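BsaWI endonuclease (Geobacillus stearothermophilus, PDB 4ZSF) probably cuts double-stranded DNA as a restriction endonuclease of the PD-(D/E)XK nuclease superfamily, with divalent metal ions likely taking part in the reaction. Local coordinates at residues Gln29-Ala32 with Ile33-Met37; Leu242-Phe245 with Val246-Arg250; Ala252-Asp255 with Trp256-Arg260. All blocks are in the same frame, centred on the assembly; numbering follows the deposited sequence.

Contact 1: residues Gln29-Ala32 with Ile33-Met37. With nucleotides of chain B.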
loop_
_atom_site.group_PDB
_atom_site.type_symbol
_atom_site.label_atom_id
_atom_site.label_comp_id
_atom_site.label_asym_id
_atom_site.label_seq_id
_atom_site.Cartn_x
_atom_site.Cartn_y
_atom_site.Cartn_z
ATOM N N GLN A 29 13.267 -16.028 12.601
ATOM C CA GLN A 29 11.825 -16.266 12.357
ATOM C C GLN A 29 11.603 -16.643 10.903
ATOM O O GLN A 29 10.701 -17.432 10.619
ATOM C CB GLN A 29 10.995 -15.030 12.776
ATOM C CG GLN A 29 11.178 -13.841 11.848
ATOM C CD GLN A 29 10.687 -12.543 12.503
ATOM O OE1 GLN A 29 10.304 -12.525 13.673
ATOM N NE2 GLN A 29 10.739 -11.457 11.752
ATOM N N LYS A 30 12.425 -16.143 9.962
ATOM C CA LYS A 30 12.252 -16.537 8.563
ATOM C C LYS A 30 12.639 -18.006 8.358
ATOM O O LYS A 30 11.977 -18.752 7.605
ATOM C CB LYS A 30 13.092 -15.658 7.637
ATOM C CG LYS A 30 12.267 -14.422 7.275
ATOM C CD LYS A 30 12.854 -13.682 6.035
ATOM C CE LYS A 30 14.310 -13.261 6.211
ATOM N NZ LYS A 30 14.805 -12.490 4.944
ATOM N N LYS A 31 13.722 -18.408 9.028
ATOM C CA LYS A 31 14.062 -19.833 8.985
ATOM C C LYS A 31 12.961 -20.711 9.566
ATOM O O LYS A 31 12.616 -21.743 8.989
ATOM C CB LYS A 31 15.368 -20.076 9.731
ATOM C CG LYS A 31 15.790 -21.572 9.608
ATOM C CD LYS A 31 17.240 -21.765 10.115
ATOM C CE LYS A 31 17.679 -23.308 10.041
ATOM N NZ LYS A 31 17.449 -23.878 8.658
ATOM N N ALA A 32 12.390 -20.298 10.702
ATOM C CA ALA A 32 11.283 -21.060 11.314
ATOM C C ALA A 32 10.064 -21.108 10.376
ATOM O O ALA A 32 9.395 -22.145 10.275
ATOM C CB ALA A 32 10.885 -20.392 12.685
ATOM N N ILE A 33 9.765 -19.998 9.694
ATOM C CA ILE A 33 8.623 -20.018 8.782
ATOM C C ILE A 33 8.859 -20.985 7.609
ATOM O O ILE A 33 8.031 -21.871 7.308
ATOM C CB ILE A 33 8.317 -18.621 8.264
ATOM C CG1 ILE A 33 7.757 -17.784 9.411
ATOM C CG2 ILE A 33 7.229 -18.648 7.127
ATOM C CD1 ILE A 33 7.822 -16.209 9.050
ATOM N N ARG A 34 10.008 -20.821 6.975
ATOM C CA ARG A 34 10.369 -21.611 5.787
ATOM C C ARG A 34 10.446 -23.086 6.139
ATOM O O ARG A 34 9.893 -23.966 5.448
ATOM C CB ARG A 34 11.731 -21.037 5.308
ATOM C CG ARG A 34 12.441 -21.531 4.130
ATOM C CD ARG A 34 13.549 -20.431 3.893
ATOM N NE ARG A 34 14.687 -20.572 4.804
ATOM C CZ ARG A 34 15.315 -19.604 5.504
ATOM N NH1 ARG A 34 14.948 -18.322 5.499
ATOM N NH2 ARG A 34 16.346 -19.963 6.265
ATOM N N ASP A 35 11.157 -23.378 7.223
ATOM C CA ASP A 35 11.410 -24.805 7.527
ATOM C C ASP A 35 10.199 -25.487 8.129
ATOM O O ASP A 35 10.001 -26.707 7.958
ATOM C CB ASP A 35 12.620 -24.921 8.473
ATOM C CG ASP A 35 13.968 -24.672 7.754
ATOM O OD1 ASP A 35 14.027 -24.336 6.523
ATOM O OD2 ASP A 35 14.977 -24.754 8.485
ATOM N N THR A 36 9.337 -24.721 8.796
ATOM C CA THR A 36 8.112 -25.337 9.318
ATOM C C THR A 36 7.195 -25.630 8.126
ATOM O O THR A 36 6.573 -26.689 8.109
ATOM C CB THR A 36 7.407 -24.446 10.342
ATOM O OG1 THR A 36 8.320 -24.246 11.441
ATOM C CG2 THR A 36 6.098 -25.133 10.881
ATOM N N MET A 37 7.079 -24.688 7.177
ATOM C CA MET A 37 6.234 -24.910 5.970
ATOM C C MET A 37 6.725 -26.200 5.251
ATOM O O MET A 37 5.951 -27.111 4.910
ATOM C CB MET A 37 6.293 -23.690 5.042
ATOM C CG MET A 37 5.431 -23.836 3.770
ATOM S SD MET A 37 3.654 -24.062 4.137
ATOM C CE MET A 37 3.047 -23.484 2.544
ATOM P P DG B 12 13.434 -9.448 6.646
ATOM O OP1 DG B 12 13.000 -10.302 5.500
ATOM O OP2 DG B 12 13.982 -10.012 7.879
ATOM O "O5'" DG B 12 14.548 -8.450 6.095
ATOM C "C5'" DG B 12 14.503 -8.056 4.739
ATOM C "C4'" DG B 12 15.434 -6.867 4.515
ATOM O "O4'" DG B 12 14.972 -5.752 5.287
ATOM C "C3'" DG B 12 16.863 -7.088 4.912
ATOM O "O3'" DG B 12 17.562 -7.172 3.715
ATOM C "C2'" DG B 12 17.249 -5.816 5.708
ATOM C "C1'" DG B 12 16.058 -4.895 5.470
ATOM N N9 DG B 12 15.725 -3.983 6.585
ATOM C C8 DG B 12 15.661 -4.276 7.939
ATOM N N7 DG B 12 15.300 -3.254 8.677
ATOM C C5 DG B 12 15.095 -2.230 7.742
ATOM C C6 DG B 12 14.761 -0.889 7.939
ATOM O O6 DG B 12 14.527 -0.340 8.981
ATOM N N1 DG B 12 14.691 -0.179 6.734
ATOM C C2 DG B 12 14.945 -0.718 5.504
ATOM N N2 DG B 12 14.847 0.111 4.446
ATOM N N3 DG B 12 15.285 -1.976 5.307
ATOM C C4 DG B 12 15.351 -2.668 6.465
ATOM P P DC B 11 10.074 -7.561 12.278
ATOM O OP1 DC B 11 9.638 -8.980 12.482
ATOM O OP2 DC B 11 10.995 -6.865 13.213
ATOM O "O5'" DC B 11 10.703 -7.436 10.839
ATOM C "C5'" DC B 11 9.953 -7.939 9.695
ATOM C "C4'" DC B 11 10.594 -7.503 8.381
ATOM O "O4'" DC B 11 10.519 -6.061 8.262
ATOM C "C3'" DC B 11 12.070 -7.856 8.208
ATOM O "O3'" DC B 11 12.192 -8.541 6.941
ATOM C "C2'" DC B 11 12.820 -6.499 8.187
ATOM C "C1'" DC B 11 11.713 -5.594 7.635
ATOM N N1 DC B 11 11.754 -4.153 8.021
ATOM C C2 DC B 11 11.602 -3.186 7.022
ATOM O O2 DC B 11 11.583 -3.558 5.827
ATOM N N3 DC B 11 11.557 -1.867 7.383
ATOM C C4 DC B 11 11.568 -1.517 8.654
ATOM N N4 DC B 11 11.465 -0.187 8.942
ATOM C C5 DC B 11 11.714 -2.497 9.701
ATOM C C6 DC B 11 11.758 -3.793 9.326
HETATM O O HOH W 1 16.112 -22.914 5.627
#

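Contact 2: residues Leu242-Phe245 with Val246-Arg250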
loop_
_atom_site.group_PDB
_atom_site.type_symbol
_atom_site.label_atom_id
_atom_site.label_comp_id
_atom_site.label_asym_id
_atom_site.label_seq_id
_atom_site.Cartn_x
_atom_site.Cartn_y
_atom_site.Cartn_z
ATOM N N LEU A 242 -9.519 26.749 12.276
ATOM C CA LEU A 242 -8.837 26.828 10.990
ATOM C C LEU A 242 -8.508 28.278 10.548
ATOM O O LEU A 242 -8.549 28.608 9.367
ATOM C CB LEU A 242 -9.646 26.132 9.862
ATOM C CG LEU A 242 -10.147 24.696 10.154
ATOM C CD1 LEU A 242 -10.917 24.184 8.927
ATOM C CD2 LEU A 242 -8.977 23.784 10.478
ATOM N N GLU A 243 -8.173 29.143 11.506
ATOM C CA GLU A 243 -8.149 30.555 11.181
ATOM C C GLU A 243 -7.183 30.959 10.102
ATOM O O GLU A 243 -7.561 31.674 9.164
ATOM C CB GLU A 243 -7.828 31.375 12.437
ATOM C CG GLU A 243 -8.879 31.307 13.535
ATOM C CD GLU A 243 -8.595 32.360 14.641
ATOM O OE1 GLU A 243 -8.394 33.582 14.336
ATOM O OE2 GLU A 243 -8.629 31.982 15.849
ATOM N N LEU A 244 -5.905 30.570 10.243
ATOM C CA LEU A 244 -4.953 30.988 9.228
ATOM C C LEU A 244 -5.253 30.337 7.881
ATOM O O LEU A 244 -4.984 30.926 6.828
ATOM C CB LEU A 244 -3.501 30.653 9.627
ATOM C CG LEU A 244 -2.925 31.644 10.679
ATOM C CD1 LEU A 244 -1.516 31.128 11.158
ATOM C CD2 LEU A 244 -2.734 33.099 10.096
ATOM N N PHE A 245 -5.770 29.113 7.912
ATOM C CA PHE A 245 -6.161 28.499 6.635
ATOM C C PHE A 245 -7.258 29.365 5.946
ATOM O O PHE A 245 -7.193 29.648 4.736
ATOM C CB PHE A 245 -6.677 27.062 6.875
ATOM C CG PHE A 245 -7.359 26.454 5.646
ATOM C CD1 PHE A 245 -6.616 25.899 4.617
ATOM C CD2 PHE A 245 -8.744 26.431 5.562
ATOM C CE1 PHE A 245 -7.258 25.376 3.465
ATOM C CE2 PHE A 245 -9.391 25.922 4.440
ATOM C CZ PHE A 245 -8.660 25.371 3.390
ATOM N N VAL A 246 -8.277 29.738 6.703
ATOM C CA VAL A 246 -9.366 30.554 6.135
ATOM C C VAL A 246 -8.841 31.909 5.678
ATOM O O VAL A 246 -9.163 32.346 4.547
ATOM C CB VAL A 246 -10.539 30.747 7.131
ATOM C CG1 VAL A 246 -11.594 31.804 6.616
ATOM C CG2 VAL A 246 -11.199 29.431 7.425
ATOM N N GLN A 247 -8.027 32.579 6.500
ATOM C CA GLN A 247 -7.553 33.910 6.065
ATOM C C GLN A 247 -6.609 33.795 4.833
ATOM O O GLN A 247 -6.653 34.637 3.913
ATOM C CB GLN A 247 -6.910 34.649 7.246
ATOM C CG GLN A 247 -7.930 34.935 8.369
ATOM C CD GLN A 247 -9.099 35.753 7.851
ATOM O OE1 GLN A 247 -8.873 36.738 7.173
ATOM N NE2 GLN A 247 -10.328 35.286 8.056
ATOM N N HIS A 248 -5.776 32.752 4.774
ATOM C CA HIS A 248 -4.915 32.597 3.594
ATOM C C HIS A 248 -5.746 32.209 2.369
ATOM O O HIS A 248 -5.395 32.613 1.238
ATOM C CB HIS A 248 -3.786 31.584 3.840
ATOM C CG HIS A 248 -2.816 32.023 4.909
ATOM N ND1 HIS A 248 -1.904 31.161 5.491
ATOM C CD2 HIS A 248 -2.660 33.219 5.525
ATOM C CE1 HIS A 248 -1.196 31.818 6.392
ATOM N NE2 HIS A 248 -1.618 33.077 6.427
ATOM N N ALA A 249 -6.796 31.416 2.571
ATOM C CA ALA A 249 -7.665 31.065 1.416
ATOM C C ALA A 249 -8.244 32.345 0.786
ATOM O O ALA A 249 -8.414 32.410 -0.444
ATOM C CB ALA A 249 -8.802 30.157 1.833
ATOM N N ARG A 250 -8.612 33.318 1.617
ATOM C CA ARG A 250 -9.129 34.601 1.078
ATOM C C ARG A 250 -8.131 35.258 0.123
ATOM O O ARG A 250 -8.481 35.786 -0.972
ATOM C CB ARG A 250 -9.446 35.572 2.225
ATOM C CG ARG A 250 -10.667 35.127 3.032
ATOM C CD ARG A 250 -10.807 36.054 4.248
ATOM N NE ARG A 250 -11.261 37.376 3.817
ATOM C CZ ARG A 250 -11.332 38.430 4.614
ATOM N NH1 ARG A 250 -10.912 38.320 5.867
ATOM N NH2 ARG A 250 -11.822 39.594 4.152
HETATM O O HOH W 2 -10.456 33.226 10.006
#

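Contact 3: residues Ala252-Asp255 with Trp256-Arg260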
loop_
_atom_site.group_PDB
_atom_site.type_symbol
_atom_site.label_atom_id
_atom_site.label_comp_id
_atom_site.label_asym_id
_atom_site.label_seq_id
_atom_site.Cartn_x
_atom_site.Cartn_y
_atom_site.Cartn_z
ATOM N N ALA A 252 -5.412 33.765 -1.284
ATOM C CA ALA A 252 -5.127 32.883 -2.414
ATOM C C ALA A 252 -6.203 33.050 -3.507
ATOM O O ALA A 252 -5.882 33.102 -4.720
ATOM C CB ALA A 252 -5.089 31.422 -1.926
ATOM N N ALA A 253 -7.467 33.102 -3.086
ATOM C CA ALA A 253 -8.560 33.173 -4.099
ATOM C C ALA A 253 -8.423 34.478 -4.905
ATOM O O ALA A 253 -8.582 34.497 -6.152
ATOM C CB ALA A 253 -9.972 33.060 -3.442
ATOM N N GLU A 254 -8.125 35.549 -4.191
ATOM C CA GLU A 254 -7.972 36.853 -4.810
ATOM C C GLU A 254 -6.864 36.800 -5.864
ATOM O O GLU A 254 -7.041 37.218 -7.016
ATOM C CB GLU A 254 -7.660 37.894 -3.727
ATOM C CG GLU A 254 -6.957 39.180 -4.244
ATOM C CD GLU A 254 -7.847 40.054 -5.130
ATOM O OE1 GLU A 254 -9.093 40.001 -4.970
ATOM O OE2 GLU A 254 -7.287 40.798 -5.994
ATOM N N ASP A 255 -5.729 36.250 -5.463
ATOM C CA ASP A 255 -4.551 36.240 -6.344
ATOM C C ASP A 255 -4.743 35.232 -7.472
ATOM O O ASP A 255 -4.225 35.453 -8.551
ATOM C CB ASP A 255 -3.274 35.959 -5.585
ATOM C CG ASP A 255 -2.774 37.184 -4.808
ATOM O OD1 ASP A 255 -3.286 38.352 -4.991
ATOM O OD2 ASP A 255 -1.859 37.003 -3.994
ATOM N N TRP A 256 -5.462 34.124 -7.232
ATOM C CA TRP A 256 -5.706 33.184 -8.305
ATOM C C TRP A 256 -6.615 33.804 -9.362
ATOM O O TRP A 256 -6.410 33.635 -10.593
ATOM C CB TRP A 256 -6.307 31.899 -7.723
ATOM C CG TRP A 256 -6.432 30.802 -8.701
ATOM C CD1 TRP A 256 -5.561 29.743 -8.868
ATOM C CD2 TRP A 256 -7.535 30.564 -9.581
ATOM N NE1 TRP A 256 -6.055 28.867 -9.818
ATOM C CE2 TRP A 256 -7.265 29.352 -10.279
ATOM C CE3 TRP A 256 -8.715 31.263 -9.856
ATOM C CZ2 TRP A 256 -8.148 28.813 -11.238
ATOM C CZ3 TRP A 256 -9.587 30.752 -10.854
ATOM C CH2 TRP A 256 -9.303 29.525 -11.516
ATOM N N LEU A 257 -7.623 34.543 -8.896
ATOM C CA LEU A 257 -8.526 35.187 -9.824
ATOM C C LEU A 257 -7.823 36.307 -10.605
ATOM O O LEU A 257 -8.087 36.487 -11.772
ATOM C CB LEU A 257 -9.722 35.792 -9.078
ATOM C CG LEU A 257 -10.679 34.734 -8.491
ATOM C CD1 LEU A 257 -11.608 35.481 -7.525
ATOM C CD2 LEU A 257 -11.464 34.048 -9.666
ATOM N N HIS A 258 -6.956 37.086 -9.964
ATOM C CA HIS A 258 -6.542 38.331 -10.627
ATOM C C HIS A 258 -5.092 38.400 -11.064
ATOM O O HIS A 258 -4.778 39.230 -11.899
ATOM C CB HIS A 258 -6.867 39.529 -9.738
ATOM C CG HIS A 258 -8.346 39.647 -9.480
ATOM N ND1 HIS A 258 -8.896 39.685 -8.212
ATOM C CD2 HIS A 258 -9.393 39.633 -10.343
ATOM C CE1 HIS A 258 -10.219 39.737 -8.310
ATOM N NE2 HIS A 258 -10.546 39.677 -9.588
ATOM N N ARG A 259 -4.230 37.557 -10.510
ATOM C CA ARG A 259 -2.805 37.590 -10.905
ATOM C C ARG A 259 -2.300 36.137 -10.892
ATOM O O ARG A 259 -1.277 35.822 -10.308
ATOM C CB ARG A 259 -1.996 38.552 -9.994
ATOM C CG ARG A 259 -2.179 38.371 -8.502
ATOM C CD ARG A 259 -1.664 39.638 -7.709
ATOM N NE ARG A 259 -2.422 40.803 -8.154
ATOM C CZ ARG A 259 -3.670 41.087 -7.769
ATOM N NH1 ARG A 259 -4.316 40.347 -6.838
ATOM N NH2 ARG A 259 -4.285 42.130 -8.298
ATOM N N ARG A 260 -3.040 35.244 -11.560
ATOM C CA ARG A 260 -2.710 33.805 -11.454
ATOM C C ARG A 260 -1.275 33.448 -11.952
ATOM O O ARG A 260 -0.660 32.445 -11.513
ATOM C CB ARG A 260 -3.755 33.003 -12.243
ATOM C CG ARG A 260 -3.585 31.517 -12.016
ATOM C CD ARG A 260 -4.705 30.710 -12.727
ATOM N NE ARG A 260 -4.462 29.262 -12.569
ATOM C CZ ARG A 260 -5.168 28.321 -13.183
ATOM N NH1 ARG A 260 -6.145 28.665 -14.000
ATOM N NH2 ARG A 260 -4.879 27.034 -12.998
#

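Contact 1: residues Gln29-Ala32 with Ile33-Met37
Lys-31 and Asp-35, one turn apart on helix 25-43, meet through their charged ends: Lys-31 NZ hydrogen-bonds to Asp-35 OD2 at 2.6 Å, within a salt bridge that uses the syn lone pair. The lysine leaves the backbone with CG anti to N (chi1 -176°), runs extended, and bends at its last torsion, which turns the ammonium group back to the carboxylate, the two side chains crossing at a slant. Arg-34 arrives differently, with Lys-31 CA 3.5 Å above the guanidinium plane, toward its rim. A water in the plane at the edge of that group accepts from Arg-34 NE at 2.9 Å and donates to Asp-35 OD1 at 2.7 Å, tying arginine to aspartate. Further round the helix, Thr-36 OG1 donates to Ala-32 O at 2.6 Å, so this carbonyl serves a hydroxyl as well as the backbone N-H of Thr-36.

Gln-29 and Lys-30 reach outward to the DNA. Gln-29 NE2 gives a nearly straight bond (166°) to OP1 of DC11 of chain B, 2.8 Å away, and Lys-30 NZ reaches OP1 of DG12 of chain B at 2.9 Å. Glu-93 of the second subunit forms salt bridges with both Lys-30 and Arg-34. Positive charge here is thus shared among an internal carboxylate, the partner subunit and the DNA, whose two bonds, both to phosphate oxygens, would not by themselves distinguish one base from another.

Contact 2: residues Leu242-Phe245 with Val246-Arg250
Val-246 reaches back along its own helix to Leu-242. Its CG2, placed beside the backbone N and anti to the carbonyl carbon, comes within 3.4 Å of Leu-242 O and touches Leu-242 CB at 4.4 Å. Leu-242 O also accepts from Val-246 N at 2.9 Å in a nearly straight bond (168°). Leu-242, in the N-cap position with left-handed backbone angles, therefore begins the hydrogen-bonding ladder, and both side chains face helix 70-103, Leu-242 against Leu-98 and Val-246 against Ser-102 and Leu-103.

Phe-245 packs on the sheet. With CG anti to its backbone N (chi1 169°), its ring meets Val-190, Ile-192 and Ile-110, and its CD2 lies 4.3 Å from Val-246 CG2, a light apolar touch. The ring of Trp-188 meets it with the two planes about 25° apart. This is the layered build of the PD-(D/E)XK nuclease core, a mixed sheet flanked by helices: helix 243-258 follows strand 235-238 in the chain and packs against strands 188-193 and 108-112.

Leu-244 occupies a further side of the helix, where it and His-248 lie alongside each other and point the same way, with Leu-244 CD2 3.8 Å from His-248 NE2. The carbonyl oxygen of Leu-244 sits over one face of the His-248 imidazole, 3.1 Å above its plane and toward the rim, while also accepting the backbone N-H of His-248. A hydrogen bond between His-248 ND1 and Tyr-224 OH would be expected to fix the ring's rotation, and Tyr-236 meets the imidazole edge-to-face. At the start of the helix the side chain of Glu-243 comes to about 4 Å, between nearest atoms, from a bound calcium ion.

Contact 3: residues Ala252-Asp255 with Trp256-Arg260
Arg-259 NH1 lies between two carboxylates, 2.9 Å from Asp-255 OD1 and 3.1 Å from Glu-254 OE2, and makes a hydrogen-bonded salt bridge with each. Both acceptors stand at the edge of the guanidinium, close to its plane. Glu-254, modelled in two positions, forms its bridge in the one described: its OE2 offers the anti lone pair along a nearly straight line (172°), and its carboxylate is almost coplanar with the arginine. Asp-255 instead turns its carboxylate plane 80° away from the guanidinium and is approached on the anti side. In the same position of Glu-254, OE2 also accepts a weak bond from His-258 ND1, at the edge of an imidazole one face of which lies under Leu-257 CB.

What brings the arginine here is the end of helix 243-258. Arg-259 has just left helical geometry, yet its backbone N still donates to Asp-255 O at 2.9 Å. With CG held between N and the carbonyl carbon (chi1 50°) and a bend at chi3, the side chain folds back over the last turn.

The second oxygen of Asp-255, OD2, bonds to Trp-267 NE1 and to Lys-272 NZ. Behind this network the helix lies on the sheet, Ala-253 and Leu-257 against Val-150, Trp-256 against Phe-159. Trp-256 in turn carries Arg-260, whose CD sits 3.7 Å above the indole plane and whose guanidinium bonds to the carbonyls of Ala-185 and Phe-186 and to Asp-131. One guanidinium shared by two acids would offset only part of their charge, which adds to the negative end of the helix dipole. Lys-272, paired with the buried Asp-255, probably supplies a further share.

Overall arrangement
Contact 1 lies far from the others, its centre 55 Å from that of contact 2 and 61 Å from that of contact 3, on the opposite side of the chain's centre. It belongs to the N-terminal helices, where DNA phosphates are met beside the second subunit. Contacts 2 and 3 adjoin in sequence along helix 243-258, centres 15 Å apart, and describe its beginning and end in the nuclease core. The beginning is near the metal: Glu-243 is close to Asp-239, a calcium ligand in a structure of this protein, though in this model Asp-239 of this chain does not hold it. Nearest atoms of contacts 2 and 3 are about 18 and 23 Å from the nucleic acid.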